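Local coordinates for protein putative silent information regulator 2 (Leishmania infantum, PDB 5OL0) that probably removes acetyl groups from lysines of target proteins in an NAD-dependent reaction, as a class I sirtuin that carries a zinc ion, at residues Gly59-Tyr67 and Glu86-Leu95; His146-Cys157 and Cys178-Val189. All blocks are in the same frame, centred on the assembly; numbering follows the deposited sequence.

Contact 1: Gly59-Tyr67 and Glu86-Leu95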
# COMPACT_ATOMS: atom_id res chain seq x y z
N GLY A 59 6.13 -19.18 -8.22
CA GLY A 59 6.82 -19.97 -7.24
C GLY A 59 6.12 -19.80 -5.92
O GLY A 59 5.94 -20.76 -5.20
N ILE A 60 5.71 -18.57 -5.62
CA ILE A 60 5.02 -18.31 -4.36
C ILE A 60 3.76 -19.21 -4.19
O ILE A 60 3.59 -19.81 -3.12
CB ILE A 60 4.75 -16.79 -4.13
CG1 ILE A 60 4.30 -16.54 -2.71
CG2 ILE A 60 3.72 -16.21 -5.08
CD1 ILE A 60 5.42 -16.72 -1.71
N TYR A 61 2.93 -19.34 -5.23
CA TYR A 61 1.71 -20.21 -5.17
C TYR A 61 2.01 -21.73 -4.95
O TYR A 61 1.34 -22.44 -4.13
CB TYR A 61 0.92 -19.98 -6.45
CG TYR A 61 -0.32 -20.80 -6.61
CD1 TYR A 61 -0.27 -22.10 -7.14
CD2 TYR A 61 -1.56 -20.25 -6.29
CE1 TYR A 61 -1.45 -22.83 -7.34
CE2 TYR A 61 -2.73 -20.97 -6.47
CZ TYR A 61 -2.67 -22.25 -7.00
OH TYR A 61 -3.84 -22.93 -7.16
N ALA A 62 3.03 -22.21 -5.68
CA ALA A 62 3.50 -23.62 -5.61
C ALA A 62 3.79 -24.04 -4.17
O ALA A 62 3.32 -25.07 -3.70
CB ALA A 62 4.75 -23.80 -6.47
N ASN A 63 4.57 -23.21 -3.49
CA ASN A 63 4.86 -23.34 -2.07
C ASN A 63 3.58 -23.50 -1.21
O ASN A 63 3.41 -24.54 -0.56
CB ASN A 63 5.68 -22.11 -1.64
CG ASN A 63 6.33 -22.26 -0.28
OD1 ASN A 63 5.98 -23.12 0.54
ND2 ASN A 63 7.30 -21.39 -0.03
N LEU A 64 2.70 -22.49 -1.23
CA LEU A 64 1.46 -22.43 -0.39
C LEU A 64 0.63 -23.72 -0.42
O LEU A 64 0.02 -24.10 0.58
CB LEU A 64 0.55 -21.24 -0.82
CG LEU A 64 0.63 -19.84 -0.17
CD1 LEU A 64 2.05 -19.52 0.26
CD2 LEU A 64 0.07 -18.73 -1.08
N GLY A 65 0.61 -24.36 -1.60
CA GLY A 65 -0.07 -25.62 -1.81
C GLY A 65 0.20 -26.67 -0.76
O GLY A 65 -0.73 -27.09 -0.08
N LYS A 66 1.47 -27.07 -0.58
CA LYS A 66 1.77 -28.17 0.37
C LYS A 66 1.19 -27.92 1.75
O LYS A 66 0.71 -28.86 2.41
CB LYS A 66 3.27 -28.48 0.47
CG LYS A 66 4.08 -27.57 1.37
CD LYS A 66 5.58 -27.86 1.31
CE LYS A 66 6.16 -27.71 -0.08
NZ LYS A 66 5.71 -26.47 -0.79
N TYR A 67 1.19 -26.66 2.17
CA TYR A 67 0.71 -26.28 3.51
C TYR A 67 -0.81 -26.26 3.68
O TYR A 67 -1.30 -26.53 4.78
CB TYR A 67 1.35 -24.96 3.94
CG TYR A 67 2.86 -25.06 4.13
CD1 TYR A 67 3.40 -25.96 5.07
CD2 TYR A 67 3.74 -24.29 3.38
CE1 TYR A 67 4.77 -26.06 5.26
CE2 TYR A 67 5.12 -24.38 3.57
CZ TYR A 67 5.62 -25.27 4.50
OH TYR A 67 6.99 -25.38 4.68
N GLU A 86 8.49 -21.87 9.85
CA GLU A 86 8.98 -22.32 8.57
C GLU A 86 8.06 -21.89 7.45
O GLU A 86 8.53 -21.61 6.36
CB GLU A 86 9.28 -23.85 8.57
CG GLU A 86 8.10 -24.79 8.84
CD GLU A 86 7.79 -25.06 10.32
OE1 GLU A 86 8.27 -24.32 11.24
OE2 GLU A 86 7.05 -26.05 10.57
N ILE A 87 6.75 -21.74 7.70
CA ILE A 87 5.83 -21.38 6.63
C ILE A 87 6.03 -19.92 6.17
O ILE A 87 6.17 -19.64 4.99
CB ILE A 87 4.34 -21.59 7.01
CG1 ILE A 87 4.06 -23.09 7.19
CG2 ILE A 87 3.40 -21.00 5.94
CD1 ILE A 87 2.80 -23.44 7.97
N PHE A 88 6.02 -18.98 7.10
CA PHE A 88 6.23 -17.60 6.65
C PHE A 88 7.68 -17.46 6.13
O PHE A 88 7.89 -16.82 5.15
CB PHE A 88 5.91 -16.58 7.70
CG PHE A 88 6.51 -15.25 7.42
CD1 PHE A 88 5.89 -14.37 6.55
CD2 PHE A 88 7.74 -14.89 8.00
CE1 PHE A 88 6.47 -13.15 6.28
CE2 PHE A 88 8.33 -13.68 7.72
CZ PHE A 88 7.69 -12.81 6.86
N TYR A 89 8.65 -18.07 6.79
CA TYR A 89 10.03 -17.91 6.35
C TYR A 89 10.23 -18.44 4.95
O TYR A 89 11.05 -17.91 4.20
CB TYR A 89 11.01 -18.57 7.31
CG TYR A 89 11.50 -17.57 8.31
CD1 TYR A 89 10.64 -17.05 9.28
CD2 TYR A 89 12.79 -17.10 8.26
CE1 TYR A 89 11.08 -16.11 10.20
CE2 TYR A 89 13.24 -16.17 9.17
CZ TYR A 89 12.39 -15.68 10.14
OH TYR A 89 12.87 -14.73 11.00
N SER A 90 9.50 -19.51 4.61
CA SER A 90 9.52 -20.06 3.28
C SER A 90 8.93 -19.11 2.27
O SER A 90 9.46 -18.96 1.17
CB SER A 90 8.83 -21.40 3.27
OG SER A 90 8.84 -21.94 1.99
N ILE A 91 7.85 -18.43 2.63
CA ILE A 91 7.31 -17.38 1.77
C ILE A 91 8.24 -16.17 1.69
O ILE A 91 8.43 -15.62 0.58
CB ILE A 91 5.89 -17.00 2.21
CG1 ILE A 91 4.93 -18.07 1.70
CG2 ILE A 91 5.44 -15.63 1.75
CD1 ILE A 91 4.72 -19.18 2.69
N ALA A 92 8.88 -15.79 2.80
CA ALA A 92 9.73 -14.62 2.80
C ALA A 92 10.91 -14.78 1.83
O ALA A 92 11.32 -13.85 1.17
CB ALA A 92 10.22 -14.33 4.19
N ARG A 93 11.47 -15.98 1.78
CA ARG A 93 12.56 -16.31 0.89
C ARG A 93 12.23 -16.13 -0.60
O ARG A 93 13.12 -15.86 -1.40
CB ARG A 93 12.92 -17.80 1.05
CG ARG A 93 14.01 -18.11 2.00
CD ARG A 93 14.49 -19.56 1.83
NE ARG A 93 13.55 -20.53 2.37
CZ ARG A 93 13.30 -20.73 3.69
NH1 ARG A 93 13.89 -20.01 4.65
NH2 ARG A 93 12.40 -21.65 4.06
N GLU A 94 10.97 -16.36 -0.96
CA GLU A 94 10.51 -16.25 -2.34
C GLU A 94 10.00 -14.89 -2.82
O GLU A 94 10.08 -14.60 -3.99
CB GLU A 94 9.46 -17.35 -2.60
CG GLU A 94 10.08 -18.73 -2.38
CD GLU A 94 9.22 -19.84 -2.94
OE1 GLU A 94 8.06 -19.99 -2.47
OE2 GLU A 94 9.72 -20.55 -3.84
N LEU A 95 9.53 -14.05 -1.91
CA LEU A 95 8.95 -12.77 -2.31
C LEU A 95 9.96 -11.73 -2.68
O LEU A 95 9.61 -10.82 -3.40
CB LEU A 95 8.06 -12.24 -1.23
CG LEU A 95 6.72 -12.96 -1.10
CD1 LEU A 95 6.20 -12.71 0.30
CD2 LEU A 95 5.71 -12.48 -2.12
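Asn63 reaches from helix 59-67 to Ser90 and Glu94 on the facing helix. The two segments run nearly antiparallel, their axes at 169° and 9.7 Å apart. The CB of Asn63 lies 3.3 Å from Glu94 OE1. Its CG lies 3.4 Å from Ser90 OG. At the tip, ND2 donates twice: to Glu94 OE1 at 2.9 Å and to Ser90 OG at a short 2.6 Å. Both acceptors lie close to the amide plane. The carboxylate is turned 68° against the amide, and the donor meets OE1 from above the carboxylate plane. CG of Asn63 is anti to the backbone N (chi1 -166°), which carries the amide across the gap.

Apolar groups flank this polar centre. Ile60 CD1 packs on Ile91 CG2 at 3.6 Å and also touches Leu95 CG. Leu64 CD1 packs on Ile91 CG1, the two side chains crossing at about a right angle. At the far end, Ile87 CG1 sits over the centre of the Tyr67 ring in a CH-pi contact, 3.5 Å from the centroid. Lys66 CG covers the opposite face of the ring. Helix 78-83 backs Ile87 through Leu80.

Antiparallel helix packing joins helix 59-67 to helix 85-95, whose other side faces the zinc-bearing sheet. The Leu95 side chain is about 6 Å from that of Ile128, a residue that probably binds NAD. Asn63 is buried and spends both N-H bonds on the partner helix, at Ser90 and Glu94 one turn apart. This ties helix 59-67 to that face and fixes the rotation of the amide.

Contact 2: His146-Cys157 and Cys178-Val189. With ZN (zinc ion), chain E.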
# COMPACT_ATOMS: atom_id res chain seq x y z
N HIS A 146 1.52 -1.30 7.25
CA HIS A 146 1.78 -2.70 7.51
C HIS A 146 3.24 -3.05 7.56
O HIS A 146 3.60 -4.19 7.37
CB HIS A 146 1.13 -3.55 6.45
CG HIS A 146 -0.37 -3.48 6.51
ND1 HIS A 146 -1.17 -3.85 5.45
CD2 HIS A 146 -1.20 -3.08 7.49
CE1 HIS A 146 -2.43 -3.64 5.77
NE2 HIS A 146 -2.47 -3.17 7.01
N GLY A 147 4.06 -2.05 7.81
CA GLY A 147 5.52 -2.20 7.90
C GLY A 147 6.18 -2.56 6.60
O GLY A 147 5.66 -2.24 5.53
N SER A 148 7.34 -3.22 6.71
CA SER A 148 8.17 -3.61 5.56
C SER A 148 9.34 -4.47 6.02
O SER A 148 9.49 -4.75 7.26
CB SER A 148 8.76 -2.36 4.86
OG SER A 148 9.90 -1.86 5.58
N PHE A 149 10.16 -4.88 5.03
CA PHE A 149 11.37 -5.71 5.26
C PHE A 149 12.65 -4.92 5.54
O PHE A 149 13.80 -5.42 5.38
CB PHE A 149 11.59 -6.66 4.08
CG PHE A 149 10.64 -7.84 4.06
CD1 PHE A 149 9.27 -7.66 3.92
CD2 PHE A 149 11.12 -9.13 4.16
CE1 PHE A 149 8.41 -8.76 3.91
CE2 PHE A 149 10.27 -10.23 4.20
CZ PHE A 149 8.90 -10.04 4.06
N ALA A 150 12.47 -3.71 6.02
CA ALA A 150 13.60 -2.81 6.20
C ALA A 150 14.26 -2.99 7.54
O ALA A 150 15.38 -2.57 7.67
CB ALA A 150 13.17 -1.37 6.02
N ALA A 151 13.54 -3.56 8.52
CA ALA A 151 14.02 -3.75 9.91
C ALA A 151 13.33 -5.02 10.41
O ALA A 151 12.44 -5.54 9.74
CB ALA A 151 13.65 -2.56 10.80
N ALA A 152 13.77 -5.51 11.55
CA ALA A 152 13.30 -6.77 12.08
C ALA A 152 13.22 -6.69 13.60
O ALA A 152 13.92 -5.84 14.22
CB ALA A 152 14.24 -7.90 11.66
N ALA A 153 12.44 -7.58 14.21
CA ALA A 153 12.27 -7.56 15.67
C ALA A 153 11.67 -8.86 16.18
O ALA A 153 10.98 -9.59 15.44
CB ALA A 153 11.36 -6.37 16.09
N CYS A 154 11.95 -9.17 17.45
CA CYS A 154 11.28 -10.28 18.15
C CYS A 154 9.78 -10.07 18.31
O CYS A 154 9.34 -9.01 18.73
CB CYS A 154 11.85 -10.42 19.56
SG CYS A 154 11.14 -11.82 20.48
N ILE A 155 8.98 -11.06 17.97
CA ILE A 155 7.53 -10.92 18.14
C ILE A 155 7.10 -11.02 19.63
O ILE A 155 6.04 -10.54 19.96
CB ILE A 155 6.72 -11.97 17.32
CG1 ILE A 155 6.83 -13.37 17.98
CG2 ILE A 155 7.13 -11.91 15.82
CD1 ILE A 155 6.14 -14.47 17.23
N GLU A 156 7.87 -11.69 20.49
CA GLU A 156 7.50 -11.82 21.92
C GLU A 156 7.87 -10.53 22.69
O GLU A 156 7.00 -9.89 23.26
CB GLU A 156 8.11 -13.08 22.60
CG GLU A 156 7.78 -14.49 22.03
CD GLU A 156 6.33 -14.74 21.57
OE1 GLU A 156 5.35 -14.01 21.91
OE2 GLU A 156 6.13 -15.74 20.84
N CYS A 157 9.15 -10.15 22.71
CA CYS A 157 9.61 -8.96 23.47
C CYS A 157 9.84 -7.69 22.67
O CYS A 157 10.21 -6.68 23.25
CB CYS A 157 10.89 -9.30 24.26
SG CYS A 157 12.44 -9.45 23.30
N CYS A 178 15.41 -14.38 18.80
CA CYS A 178 15.78 -13.30 19.69
C CYS A 178 16.93 -13.72 20.61
O CYS A 178 16.91 -14.82 21.13
CB CYS A 178 14.58 -13.01 20.57
SG CYS A 178 14.66 -11.53 21.58
N SER A 179 17.90 -12.85 20.84
CA SER A 179 19.03 -13.14 21.75
C SER A 179 18.75 -12.70 23.20
O SER A 179 19.66 -12.67 24.03
CB SER A 179 20.29 -12.43 21.26
OG SER A 179 20.49 -12.66 19.87
N THR A 180 17.51 -12.32 23.48
CA THR A 180 17.06 -11.95 24.81
C THR A 180 16.13 -13.04 25.36
O THR A 180 16.35 -13.51 26.48
CB THR A 180 16.36 -10.57 24.81
OG1 THR A 180 17.33 -9.54 24.52
CG2 THR A 180 15.68 -10.28 26.16
N CYS A 181 15.12 -13.45 24.59
CA CYS A 181 14.08 -14.36 25.08
C CYS A 181 13.92 -15.65 24.28
O CYS A 181 13.02 -16.47 24.58
CB CYS A 181 12.74 -13.60 25.09
SG CYS A 181 11.84 -13.48 23.50
N GLY A 182 14.74 -15.85 23.24
CA GLY A 182 14.52 -16.97 22.34
C GLY A 182 13.23 -16.90 21.53
O GLY A 182 12.88 -17.86 20.83
N GLY A 183 12.53 -15.78 21.57
CA GLY A 183 11.39 -15.60 20.70
C GLY A 183 11.73 -15.64 19.20
O GLY A 183 12.89 -15.49 18.78
N ILE A 184 10.71 -15.90 18.42
CA ILE A 184 10.81 -15.87 16.97
C ILE A 184 10.91 -14.43 16.45
O ILE A 184 10.10 -13.57 16.83
CB ILE A 184 9.57 -16.50 16.32
CG1 ILE A 184 9.61 -18.03 16.50
CG2 ILE A 184 9.53 -16.19 14.81
CD1 ILE A 184 8.21 -18.65 16.49
N VAL A 185 11.88 -14.20 15.58
CA VAL A 185 12.10 -12.88 14.95
C VAL A 185 11.47 -12.92 13.57
O VAL A 185 11.43 -13.99 12.86
CB VAL A 185 13.60 -12.51 14.93
CG1 VAL A 185 13.93 -11.38 13.94
CG2 VAL A 185 14.04 -12.12 16.34
N LYS A 186 10.93 -11.76 13.19
CA LYS A 186 10.51 -11.52 11.83
C LYS A 186 10.82 -10.10 11.44
O LYS A 186 11.02 -9.24 12.32
CB LYS A 186 9.03 -11.85 11.63
CG LYS A 186 8.07 -11.06 12.50
CD LYS A 186 6.70 -11.05 11.85
CE LYS A 186 5.70 -10.35 12.76
NZ LYS A 186 5.95 -8.88 12.85
N PRO A 187 10.86 -9.85 10.11
CA PRO A 187 10.85 -8.46 9.64
C PRO A 187 9.66 -7.74 10.19
O PRO A 187 8.65 -8.41 10.54
CB PRO A 187 10.75 -8.60 8.14
CG PRO A 187 11.33 -9.92 7.85
CD PRO A 187 10.89 -10.80 8.99
N ASN A 188 9.76 -6.43 10.28
CA ASN A 188 8.72 -5.59 10.90
C ASN A 188 7.59 -5.38 9.93
O ASN A 188 7.25 -4.26 9.59
CB ASN A 188 9.28 -4.24 11.44
CG ASN A 188 10.15 -4.42 12.70
OD1 ASN A 188 10.19 -5.53 13.29
ND2 ASN A 188 10.87 -3.37 13.11
N VAL A 189 7.05 -6.48 9.42
CA VAL A 189 5.76 -6.49 8.73
C VAL A 189 4.69 -6.64 9.80
O VAL A 189 4.86 -7.43 10.68
CB VAL A 189 5.65 -7.64 7.74
CG1 VAL A 189 4.26 -7.70 7.13
CG2 VAL A 189 6.66 -7.42 6.64
ZN ZN E . 12.46 -11.52 22.37
O HOH W 1 13.18 -3.31 15.09
O HOH W 2 8.58 -8.04 14.05
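Asn188 meets Ala151 and Ser148 through its backbone. Its N donates to Ala151 O at 2.9 Å, and its O accepts from Ser148 N. It is the centre of an inverse gamma turn, where the chain turns a corner after strand 185-187. The side chain spans Ala151 to Ala153. ND2 gives to a water that donates to Ala152 O, while OD1 lies 3.1 Å from Ala153 CB.

Ile155 extends the pairing of antiparallel strands 151-154 and 185-187. Its N donates to Ile184 O at 3.0 Å, almost straight at 179°. With chi1 at 74°, CG2 is anti to the carbonyl carbon and meets Lys186 CG at 3.6 Å; CG1 lies near Ile184 O.

Val189 splits its two methyls. CG2 packs obliquely on Phe149 CE1 at 3.5 Å, and CG1 nears His146 O. Pro187 CB lies over one face of the same ring. Val189 and His146, the probable proton acceptor, also pack on a modified side chain of the bound peptide.

Cys154, Cys157, Cys178 and Cys181 hold the zinc ion at the other end, with Cys154 SG 2.3 Å from the metal. This is the Cys4 site of the sirtuin zinc module. Cys157 N donates to Cys154 SG, and Cys181 N to Cys178 SG. Such N-H bonds probably help to offset the negative charge of metal-bound thiolates. The zinc, with two cysteines from each segment, and the cross-strand backbone bonds join the segments.

From the N terminus, contact 1 comes first. Segment 86-95 returns to helix 59-67 and closes a loop that contains helix 78-83. The chain then runs through helix 106-116, then strands 120-125 and 142-144 of the parallel sheet. Contact 2 opens after that and closes the loop holding strand 160-161 and helix 163-171. The two contacts are in series, neither nested nor crossed. The centres of contacts 1 and 2 are about 19 Å apart, yet the contacts touch. Tyr89 OH probably hydrogen-bonds Val185 O, and Phe88 and Ala92 pack on Pro187 and Phe149. Helix 85-95 thus joins the helix pair of contact 1 to the zinc-bearing antiparallel sheet.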